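Local coordinates for RNA-binding protein HI_1333 (Haemophilus influenzae, PDB 1JO0) that probably binds RNA, as a small single-domain member of the CRS1/YhbY (CRM) family, although its precise function is not established, at residues G32-I37 / V67-A72; N39-N42 / L46-V49; Q74-T77 / L82-Y85. All coordinates share one frame; numbering follows the deposited sequence.

Interaction 1 (G32-I37 / V67-A72)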
ATOM      1  N   GLY A  32       0.655   9.569  12.815  1.00 31.45           N
ATOM      2  CA  GLY A  32       0.659  10.464  11.668  1.00 29.85           C
ATOM      3  C   GLY A  32       0.909   9.738  10.360  1.00 30.11           C
ATOM      4  O   GLY A  32       0.297  10.073   9.345  1.00 25.47           O
ATOM      5  N   VAL A  33       1.787   8.749  10.365  1.00 24.57           N
ATOM      6  CA  VAL A  33       2.062   7.991   9.146  1.00 20.48           C
ATOM      7  C   VAL A  33       0.806   7.209   8.761  1.00 21.07           C
ATOM      8  O   VAL A  33       0.457   7.133   7.575  1.00 19.84           O
ATOM      9  CB  VAL A  33       3.321   7.088   9.258  1.00 22.60           C
ATOM     10  CG1 VAL A  33       3.402   6.148   8.071  1.00 24.35           C
ATOM     11  CG2 VAL A  33       4.592   7.924   9.340  1.00 28.02           C
ATOM     12  N   LEU A  34       0.114   6.640   9.741  1.00 21.54           N
ATOM     13  CA  LEU A  34      -1.119   5.900   9.431  1.00 21.75           C
ATOM     14  C   LEU A  34      -2.141   6.836   8.813  1.00 21.14           C
ATOM     15  O   LEU A  34      -2.827   6.421   7.885  1.00 21.44           O
ATOM     16  CB  LEU A  34      -1.665   5.254  10.694  1.00 25.40           C
ATOM     17  CG  LEU A  34      -3.014   4.550  10.529  1.00 27.59           C
ATOM     18  CD1 LEU A  34      -2.867   3.450   9.469  1.00 36.99           C
ATOM     19  CD2 LEU A  34      -3.515   4.064  11.870  1.00 31.44           C
ATOM     20  N   ALA A  35      -2.228   8.038   9.352  1.00 21.66           N
ATOM     21  CA  ALA A  35      -3.153   8.995   8.732  1.00 23.72           C
ATOM     22  C   ALA A  35      -2.754   9.320   7.312  1.00 20.79           C
ATOM     23  O   ALA A  35      -3.627   9.519   6.458  1.00 21.70           O
ATOM     24  CB  ALA A  35      -3.231  10.231   9.630  1.00 31.49           C
ATOM     25  N   GLU A  36      -1.484   9.397   7.016  1.00 21.27           N
ATOM     26  CA  GLU A  36      -1.010   9.685   5.663  1.00 19.83           C
ATOM     27  C   GLU A  36      -1.397   8.506   4.770  1.00 16.55           C
ATOM     28  O   GLU A  36      -1.825   8.738   3.652  1.00 17.71           O
ATOM     29  CB  GLU A  36       0.483   9.910   5.598  1.00 21.36           C
ATOM     30  CG  GLU A  36       1.067  11.202   6.207  1.00 24.92           C
ATOM     31  CD  GLU A  36       2.582  11.115   6.073  1.00 29.34           C
ATOM     32  OE1 GLU A  36       3.318  11.063   7.073  1.00 37.40           O
ATOM     33  OE2 GLU A  36       3.042  11.080   4.905  1.00 29.09           O
ATOM     34  N   ILE A  37      -1.268   7.283   5.265  1.00 17.43           N
ATOM     35  CA  ILE A  37      -1.627   6.109   4.452  1.00 15.91           C
ATOM     36  C   ILE A  37      -3.121   6.104   4.225  1.00 16.77           C
ATOM     37  O   ILE A  37      -3.576   5.858   3.087  1.00 17.86           O
ATOM     38  CB  ILE A  37      -1.110   4.820   5.102  1.00 15.90           C
ATOM     39  CG1 ILE A  37       0.433   4.805   5.100  1.00 17.72           C
ATOM     40  CG2 ILE A  37      -1.638   3.604   4.394  1.00 17.30           C
ATOM     41  CD1 ILE A  37       1.034   3.697   5.953  1.00 20.03           C
ATOM     42  N   VAL A  67      -2.061  -3.431   7.042  1.00 17.35           N
ATOM     43  CA  VAL A  67      -3.203  -4.174   6.523  1.00 18.80           C
ATOM     44  C   VAL A  67      -4.266  -4.268   7.589  1.00 20.35           C
ATOM     45  O   VAL A  67      -5.463  -4.138   7.315  1.00 21.11           O
ATOM     46  CB  VAL A  67      -2.721  -5.557   6.044  1.00 20.12           C
ATOM     47  CG1 VAL A  67      -3.879  -6.480   5.799  1.00 26.52           C
ATOM     48  CG2 VAL A  67      -1.856  -5.379   4.778  1.00 22.82           C
ATOM     49  N   ARG A  68      -3.925  -4.515   8.846  1.00 20.14           N
ATOM     50  CA  ARG A  68      -4.920  -4.629   9.898  1.00 23.00           C
ATOM     51  C   ARG A  68      -5.713  -3.348  10.044  1.00 21.09           C
ATOM     52  O   ARG A  68      -6.918  -3.360  10.144  1.00 24.95           O
ATOM     53  CB  ARG A  68      -4.239  -4.920  11.240  0.55 24.79           C
ATOM     54  CG  ARG A  68      -5.236  -5.142  12.368  0.55 24.26           C
ATOM     55  CD  ARG A  68      -4.565  -5.567  13.663  0.55 22.80           C
ATOM     56  NE  ARG A  68      -5.509  -5.569  14.781  0.55 22.45           N
ATOM     57  CZ  ARG A  68      -5.574  -4.754  15.809  0.55 25.39           C
ATOM     58  NH1 ARG A  68      -4.730  -3.751  15.997  0.55 35.97           N
ATOM     59  NH2 ARG A  68      -6.523  -4.945  16.715  0.55 32.34           N
ATOM     60  N   GLU A  69      -5.023  -2.218  10.091  1.00 19.64           N
ATOM     61  CA  GLU A  69      -5.683  -0.935  10.349  1.00 20.80           C
ATOM     62  C   GLU A  69      -6.489  -0.419   9.166  1.00 18.83           C
ATOM     63  O   GLU A  69      -7.568   0.171   9.387  1.00 24.89           O
ATOM     64  CB  GLU A  69      -4.593   0.098  10.667  1.00 24.59           C
ATOM     65  CG  GLU A  69      -3.799  -0.221  11.932  1.00 33.61           C
ATOM     66  CD  GLU A  69      -4.595   0.269  13.127  1.00 43.44           C
ATOM     67  OE1 GLU A  69      -5.823   0.420  13.064  1.00 57.62           O
ATOM     68  OE2 GLU A  69      -3.917   0.432  14.141  1.00 41.94           O
ATOM     69  N   THR A  70      -5.964  -0.633   7.978  1.00 16.97           N
ATOM     70  CA  THR A  70      -6.553  -0.003   6.790  1.00 16.38           C
ATOM     71  C   THR A  70      -7.448  -0.931   5.970  1.00 16.82           C
ATOM     72  O   THR A  70      -8.248  -0.453   5.164  1.00 18.15           O
ATOM     73  CB  THR A  70      -5.489   0.515   5.820  1.00 17.23           C
ATOM     74  OG1 THR A  70      -4.762  -0.583   5.219  1.00 16.56           O
ATOM     75  CG2 THR A  70      -4.509   1.502   6.444  1.00 18.89           C
ATOM     76  N   LYS A  71      -7.301  -2.245   6.130  1.00 17.51           N
ATOM     77  CA  LYS A  71      -8.003  -3.236   5.314  1.00 18.52           C
ATOM     78  C   LYS A  71      -7.634  -3.185   3.843  1.00 18.50           C
ATOM     79  O   LYS A  71      -8.339  -3.748   2.991  1.00 21.80           O
ATOM     80  CB  LYS A  71      -9.519  -3.131   5.491  1.00 22.50           C
ATOM     81  CG  LYS A  71      -9.919  -2.898   6.925  1.00 31.86           C
ATOM     82  CD  LYS A  71      -9.331  -3.837   7.935  1.00 37.87           C
ATOM     83  CE  LYS A  71     -10.041  -3.549   9.260  1.00 40.73           C
ATOM     84  NZ  LYS A  71      -9.618  -2.274   9.922  1.00 51.66           N
ATOM     85  N   ALA A  72      -6.495  -2.543   3.522  1.00 17.72           N
ATOM     86  CA  ALA A  72      -5.963  -2.588   2.182  1.00 16.95           C
ATOM     87  C   ALA A  72      -5.426  -3.976   1.850  1.00 16.88           C
ATOM     88  O   ALA A  72      -5.000  -4.719   2.754  1.00 18.92           O
ATOM     89  CB  ALA A  72      -4.867  -1.546   1.987  1.00 17.28           C
TER

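Interaction 2 (N39-N42 / L46-V49)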
ATOM      1  N   ASN A  39      -5.156   8.661   4.087  1.00 18.74           N
ATOM      2  CA  ASN A  39      -5.418   9.756   3.186  1.00 19.40           C
ATOM      3  C   ASN A  39      -5.100   9.322   1.767  1.00 18.86           C
ATOM      4  O   ASN A  39      -5.812   9.567   0.804  1.00 19.78           O
ATOM      5  CB  ASN A  39      -4.617  10.975   3.609  1.00 22.08           C
ATOM      6  CG  ASN A  39      -4.878  12.157   2.695  1.00 22.10           C
ATOM      7  OD1 ASN A  39      -6.003  12.635   2.539  1.00 23.38           O
ATOM      8  ND2 ASN A  39      -3.814  12.651   2.091  1.00 27.57           N
ATOM      9  N   ALA A  40      -3.939   8.708   1.595  1.00 17.58           N
ATOM     10  CA  ALA A  40      -3.462   8.277   0.293  1.00 16.83           C
ATOM     11  C   ALA A  40      -4.353   7.203  -0.316  1.00 15.31           C
ATOM     12  O   ALA A  40      -4.713   7.232  -1.487  1.00 16.63           O
ATOM     13  CB  ALA A  40      -2.018   7.806   0.437  1.00 18.75           C
ATOM     14  N   LEU A  41      -4.772   6.216   0.470  1.00 15.12           N
ATOM     15  CA  LEU A  41      -5.725   5.229   0.029  1.00 14.93           C
ATOM     16  C   LEU A  41      -7.020   5.873  -0.422  1.00 16.42           C
ATOM     17  O   LEU A  41      -7.589   5.521  -1.457  1.00 16.53           O
ATOM     18  CB  LEU A  41      -6.026   4.185   1.085  1.00 15.31           C
ATOM     19  CG  LEU A  41      -4.907   3.195   1.408  1.00 14.50           C
ATOM     20  CD1 LEU A  41      -5.266   2.406   2.676  1.00 17.42           C
ATOM     21  CD2 LEU A  41      -4.605   2.242   0.273  1.00 15.33           C
ATOM     22  N   ASN A  42      -7.521   6.816   0.352  1.00 17.18           N
ATOM     23  CA  ASN A  42      -8.764   7.493   0.040  1.00 17.51           C
ATOM     24  C   ASN A  42      -8.715   8.206  -1.300  1.00 18.31           C
ATOM     25  O   ASN A  42      -9.659   8.062  -2.085  1.00 22.17           O
ATOM     26  CB  ASN A  42      -9.126   8.501   1.120  0.65 19.10           C
ATOM     27  CG  ASN A  42      -9.755   7.789   2.308  0.65 19.49           C
ATOM     28  OD1 ASN A  42     -10.209   6.649   2.195  0.65 22.17           O
ATOM     29  ND2 ASN A  42      -9.708   8.572   3.365  0.65 23.20           N
ATOM     30  N   LEU A  46      -4.750   2.986  -5.165  1.00 14.84           N
ATOM     31  CA  LEU A  46      -3.483   2.267  -5.372  1.00 13.47           C
ATOM     32  C   LEU A  46      -2.345   3.153  -4.927  1.00 13.60           C
ATOM     33  O   LEU A  46      -2.216   4.259  -5.452  1.00 16.01           O
ATOM     34  CB  LEU A  46      -3.283   1.911  -6.826  1.00 14.88           C
ATOM     35  CG  LEU A  46      -1.997   1.162  -7.193  1.00 14.37           C
ATOM     36  CD1 LEU A  46      -1.930  -0.192  -6.499  1.00 16.23           C
ATOM     37  CD2 LEU A  46      -1.902   1.024  -8.688  1.00 17.29           C
ATOM     38  N   ILE A  47      -1.557   2.685  -3.966  1.00 14.05           N
ATOM     39  CA  ILE A  47      -0.477   3.492  -3.405  1.00 14.33           C
ATOM     40  C   ILE A  47       0.809   2.667  -3.246  1.00 14.33           C
ATOM     41  O   ILE A  47       0.763   1.441  -3.061  1.00 14.83           O
ATOM     42  CB  ILE A  47      -0.861   4.135  -2.044  1.00 15.38           C
ATOM     43  CG1 ILE A  47      -0.998   3.106  -0.921  1.00 15.66           C
ATOM     44  CG2 ILE A  47      -2.118   4.996  -2.217  1.00 19.00           C
ATOM     45  CD1 ILE A  47      -1.147   3.766   0.435  1.00 18.56           C
ATOM     46  N   LYS A  48       1.895   3.412  -3.227  1.00 15.78           N
ATOM     47  CA  LYS A  48       3.216   2.895  -2.844  1.00 15.57           C
ATOM     48  C   LYS A  48       3.679   3.587  -1.569  1.00 15.93           C
ATOM     49  O   LYS A  48       3.649   4.786  -1.462  1.00 17.03           O
ATOM     50  CB  LYS A  48       4.207   3.203  -3.928  1.00 19.48           C
ATOM     51  CG  LYS A  48       4.323   2.215  -5.028  1.00 26.53           C
ATOM     52  CD  LYS A  48       5.540   2.597  -5.914  1.00 28.68           C
ATOM     53  CE  LYS A  48       5.621   1.615  -7.004  1.00 23.20           C
ATOM     54  NZ  LYS A  48       6.561   2.089  -8.029  1.00 20.19           N
ATOM     55  N   VAL A  49       4.114   2.764  -0.613  1.00 16.04           N
ATOM     56  CA  VAL A  49       4.601   3.223   0.680  1.00 16.47           C
ATOM     57  C   VAL A  49       6.058   2.772   0.757  1.00 17.55           C
ATOM     58  O   VAL A  49       6.380   1.592   0.558  1.00 20.89           O
ATOM     59  CB  VAL A  49       3.806   2.615   1.858  1.00 17.98           C
ATOM     60  CG1 VAL A  49       4.378   3.049   3.195  1.00 19.80           C
ATOM     61  CG2 VAL A  49       2.341   2.980   1.737  1.00 19.41           C
TER

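Interaction 3 (Q74-T77 / L82-Y85)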
ATOM      1  N   GLN A  74      -2.474  -6.174   0.017  1.00 18.18           N
ATOM      2  CA  GLN A  74      -1.083  -6.158  -0.431  1.00 17.92           C
ATOM      3  C   GLN A  74      -1.018  -6.571  -1.882  1.00 19.86           C
ATOM      4  O   GLN A  74      -1.431  -7.672  -2.260  1.00 27.63           O
ATOM      5  CB  GLN A  74      -0.308  -7.160   0.390  1.00 21.33           C
ATOM      6  CG  GLN A  74      -0.367  -6.976   1.869  1.00 27.51           C
ATOM      7  CD  GLN A  74       0.146  -8.149   2.680  1.00 31.76           C
ATOM      8  OE1 GLN A  74      -0.560  -8.767   3.507  1.00 45.88           O
ATOM      9  NE2 GLN A  74       1.417  -8.427   2.410  1.00 29.71           N
ATOM     10  N   VAL A  75      -0.517  -5.664  -2.706  1.00 17.32           N
ATOM     11  CA  VAL A  75      -0.324  -5.952  -4.098  1.00 18.06           C
ATOM     12  C   VAL A  75       1.070  -6.515  -4.369  1.00 18.34           C
ATOM     13  O   VAL A  75       1.154  -7.470  -5.136  1.00 22.10           O
ATOM     14  CB  VAL A  75      -0.595  -4.705  -4.942  1.00 16.45           C
ATOM     15  CG1 VAL A  75      -0.242  -4.912  -6.408  1.00 21.03           C
ATOM     16  CG2 VAL A  75      -2.060  -4.244  -4.754  1.00 18.73           C
ATOM     17  N   GLN A  76       2.102  -5.955  -3.767  1.00 18.47           N
ATOM     18  CA  GLN A  76       3.480  -6.308  -4.024  1.00 19.65           C
ATOM     19  C   GLN A  76       4.311  -5.790  -2.850  1.00 18.29           C
ATOM     20  O   GLN A  76       4.082  -4.699  -2.384  1.00 19.50           O
ATOM     21  CB  GLN A  76       3.993  -5.681  -5.312  1.00 21.35           C
ATOM     22  CG  GLN A  76       5.400  -6.001  -5.734  1.00 24.44           C
ATOM     23  CD  GLN A  76       5.778  -5.353  -7.060  1.00 24.41           C
ATOM     24  OE1 GLN A  76       5.310  -4.264  -7.421  1.00 30.07           O
ATOM     25  NE2 GLN A  76       6.603  -6.040  -7.815  1.00 36.25           N
ATOM     26  N   THR A  77       5.242  -6.591  -2.424  1.00 23.75           N
ATOM     27  CA  THR A  77       6.298  -6.201  -1.551  1.00 32.87           C
ATOM     28  C   THR A  77       7.623  -6.462  -2.283  1.00 33.87           C
ATOM     29  O   THR A  77       7.838  -7.608  -2.627  1.00 45.00           O
ATOM     30  CB  THR A  77       6.390  -7.146  -0.334  1.00 45.31           C
ATOM     31  OG1 THR A  77       5.121  -7.198   0.304  1.00 55.70           O
ATOM     32  CG2 THR A  77       7.480  -6.623   0.590  1.00 43.51           C
ATOM     33  N   LEU A  82       6.214  -1.066  -0.486  1.00 17.37           N
ATOM     34  CA  LEU A  82       4.953  -1.762  -0.309  1.00 17.91           C
ATOM     35  C   LEU A  82       3.897  -1.168  -1.233  1.00 16.01           C
ATOM     36  O   LEU A  82       3.617   0.016  -1.123  1.00 18.95           O
ATOM     37  CB  LEU A  82       4.410  -1.585   1.101  0.53 19.91           C
ATOM     38  CG  LEU A  82       5.311  -1.902   2.300  0.53 18.29           C
ATOM     39  CD1 LEU A  82       4.511  -1.707   3.577  0.53 18.01           C
ATOM     40  CD2 LEU A  82       5.893  -3.285   2.155  0.53 22.83           C
ATOM     41  N   VAL A  83       3.289  -1.982  -2.072  1.00 15.42           N
ATOM     42  CA  VAL A  83       2.218  -1.527  -2.939  1.00 15.17           C
ATOM     43  C   VAL A  83       0.901  -2.040  -2.349  1.00 14.75           C
ATOM     44  O   VAL A  83       0.777  -3.254  -2.073  1.00 16.05           O
ATOM     45  CB  VAL A  83       2.400  -2.059  -4.362  1.00 16.53           C
ATOM     46  CG1 VAL A  83       1.282  -1.492  -5.241  1.00 17.23           C
ATOM     47  CG2 VAL A  83       3.787  -1.721  -4.953  1.00 19.13           C
ATOM     48  N   LEU A  84      -0.036  -1.145  -2.122  1.00 14.56           N
ATOM     49  CA  LEU A  84      -1.283  -1.432  -1.421  1.00 14.41           C
ATOM     50  C   LEU A  84      -2.478  -0.933  -2.235  1.00 14.25           C
ATOM     51  O   LEU A  84      -2.324   0.058  -2.970  1.00 15.14           O
ATOM     52  CB  LEU A  84      -1.309  -0.783  -0.061  1.00 17.06           C
ATOM     53  CG  LEU A  84      -0.215  -1.143   0.923  1.00 21.02           C
ATOM     54  CD1 LEU A  84      -0.109  -0.107   2.023  1.00 29.94           C
ATOM     55  CD2 LEU A  84      -0.518  -2.497   1.501  1.00 28.50           C
ATOM     56  N   TYR A  85      -3.624  -1.547  -2.058  1.00 14.82           N
ATOM     57  CA  TYR A  85      -4.829  -1.120  -2.757  1.00 14.18           C
ATOM     58  C   TYR A  85      -6.055  -1.231  -1.882  1.00 13.88           C
ATOM     59  O   TYR A  85      -6.252  -2.267  -1.239  1.00 15.98           O
ATOM     60  CB  TYR A  85      -5.043  -1.922  -4.039  1.00 14.89           C
ATOM     61  CG  TYR A  85      -6.354  -1.662  -4.737  1.00 14.41           C
ATOM     62  CD1 TYR A  85      -6.520  -0.574  -5.600  1.00 14.73           C
ATOM     63  CD2 TYR A  85      -7.458  -2.494  -4.572  1.00 15.54           C
ATOM     64  CE1 TYR A  85      -7.738  -0.357  -6.234  1.00 15.82           C
ATOM     65  CE2 TYR A  85      -8.654  -2.278  -5.205  1.00 15.39           C
ATOM     66  CZ  TYR A  85      -8.799  -1.211  -6.040  1.00 15.75           C
ATOM     67  OH  TYR A  85      -9.987  -0.994  -6.683  1.00 17.96           O
TER

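Interaction 1 (G32-I37 / V67-A72)
This is a helix-helix contact of the CRM domain, a compact alpha/beta fold. L34 and I37 of helix 31-44 meet E69 and T70 at the C-terminal end of helix 56-70. The two helices lie on the same side of the mixed sheet, and the contact is small and apolar. L34 does most of the work. Its CG stands anti to the backbone N (chi1 175°), which brings the branched end to the other helix. CD1 touches both E69 CB and T70 CG2, each at 4.0 Å. The other branch, CD2, meets the carboxylate carbon CD of E69 at 4.1 Å. A bend at chi2 (-82°) of E69 sets that carbon beside the methyl. One turn on, I37 brings its CG2 branch to T70 CG2 at 4.1 Å; the two side chains cross at about a right angle. The T70 methyl thus serves both helix residues. L34 and E69 are on the more open side of the contact; I37 and T70 are buried. T70 also keeps its hydroxyl bonded to its own chain. OG1 is hydrogen-bonded to I66 O, one turn back. It also accepts from the backbone just past the helix end, closing an ST turn: A72 N to T70 OG1 is 3.1 Å, with an N-H...O angle of 163°.

Interaction 2 (N39-N42 / L46-V49)
I47 and the helix residues A40 and L41 form the contact between helix 31-44 and strand 46-51, the second half of the beta-alpha-beta unit that begins with strand 22-24. The I47 side chain leaves the strand toward the helix and forks at CB. CG1 sits between the backbone N and the carbonyl carbon (chi1 69°). From there it passes L41 CD2 at 3.9 Å. Its end, CD1, touches L41 CD2 at 3.8 Å and also lies close to L41 CG. The two side chains cross at about a right angle, and the isoleucine tip rests against the CG-CD2 side of the leucine. The shorter branch, CG2, turns to A40. It comes within 3.9 Å of A40 CB and rests on the helix backbone, 3.5 Å from A40 O. A40 CB is also 4.1 Å from I47 CD1, so both ends of the isoleucine meet the alanine methyl. A40 is where the helix backbone itself meets I47. All three residues are buried, and V21 and L84 pack nearby. The contact between the segments is made by carbon surfaces and one carbonyl oxygen. It therefore rests on shape and exclusion of water, with neither charge nor directional bonding.

Interaction 3 (Q74-T77 / L82-Y85)
This is the antiparallel pairing of a beta hairpin, strands 73-78 and 81-85, in which 73-78 is an outer strand of the mixed sheet and 81-85 lies inside it. A classic beta bulge interrupts it. V75 and Q76 both face V83, and the register shifts by one between the Q74-L84 and Q76-V83 pairs. V83 O accepts from V75 N at 2.8 Å, with the donor tilted 31° from the carbonyl plane. Q76 N also reaches V83 O, but this second bond is long and weak. In return V83 N gives a nearly straight bond to Q76 O at 2.8 Å, with an N-H...O angle of 174°. V83 packs against both bulge residues. Its CG1 meets V75 CB at 3.7 Å, while CG2 lies 3.9 Å from Q76 OE1. The extended Q76 chain (chi1 -178°) brings its OE1 alongside that methyl. V75 CG2 reaches on to Y85 CB at 3.8 Å. Helix 5-15 covers this face through L11, K12 and A15. One carbonyl thus receives two backbone N-H groups, one in a short bond and one in a long, weak one, and this keeps the extra residue of the bulge tied to its partner strand.

In the fold
The three contacts join helices 31-44 and 56-70 and three strands of the sheet in one CRM domain. Interactions 1 and 2 both use helix 31-44, and their centres are about 9 Å apart. They meet at L41, whose CD1 is 3.7 Å from T70 CB, and I37 CG2 is 4.0 Å from I47 CD1. Interactions 2 and 3, centres about 10 Å apart, share the sheet. Strands 46-51 and 81-85 are neighbours in it, joined by probable hydrogen bonds, V49 N to L82 O at 2.8 Å and L84 N to I47 O at 2.9 Å. Interactions 1 and 3 are about 13 Å apart between centres; V67 CG2 packs on Q74 CG at 3.6 Å. A glycerol, probably from crystallisation, lies near Q74.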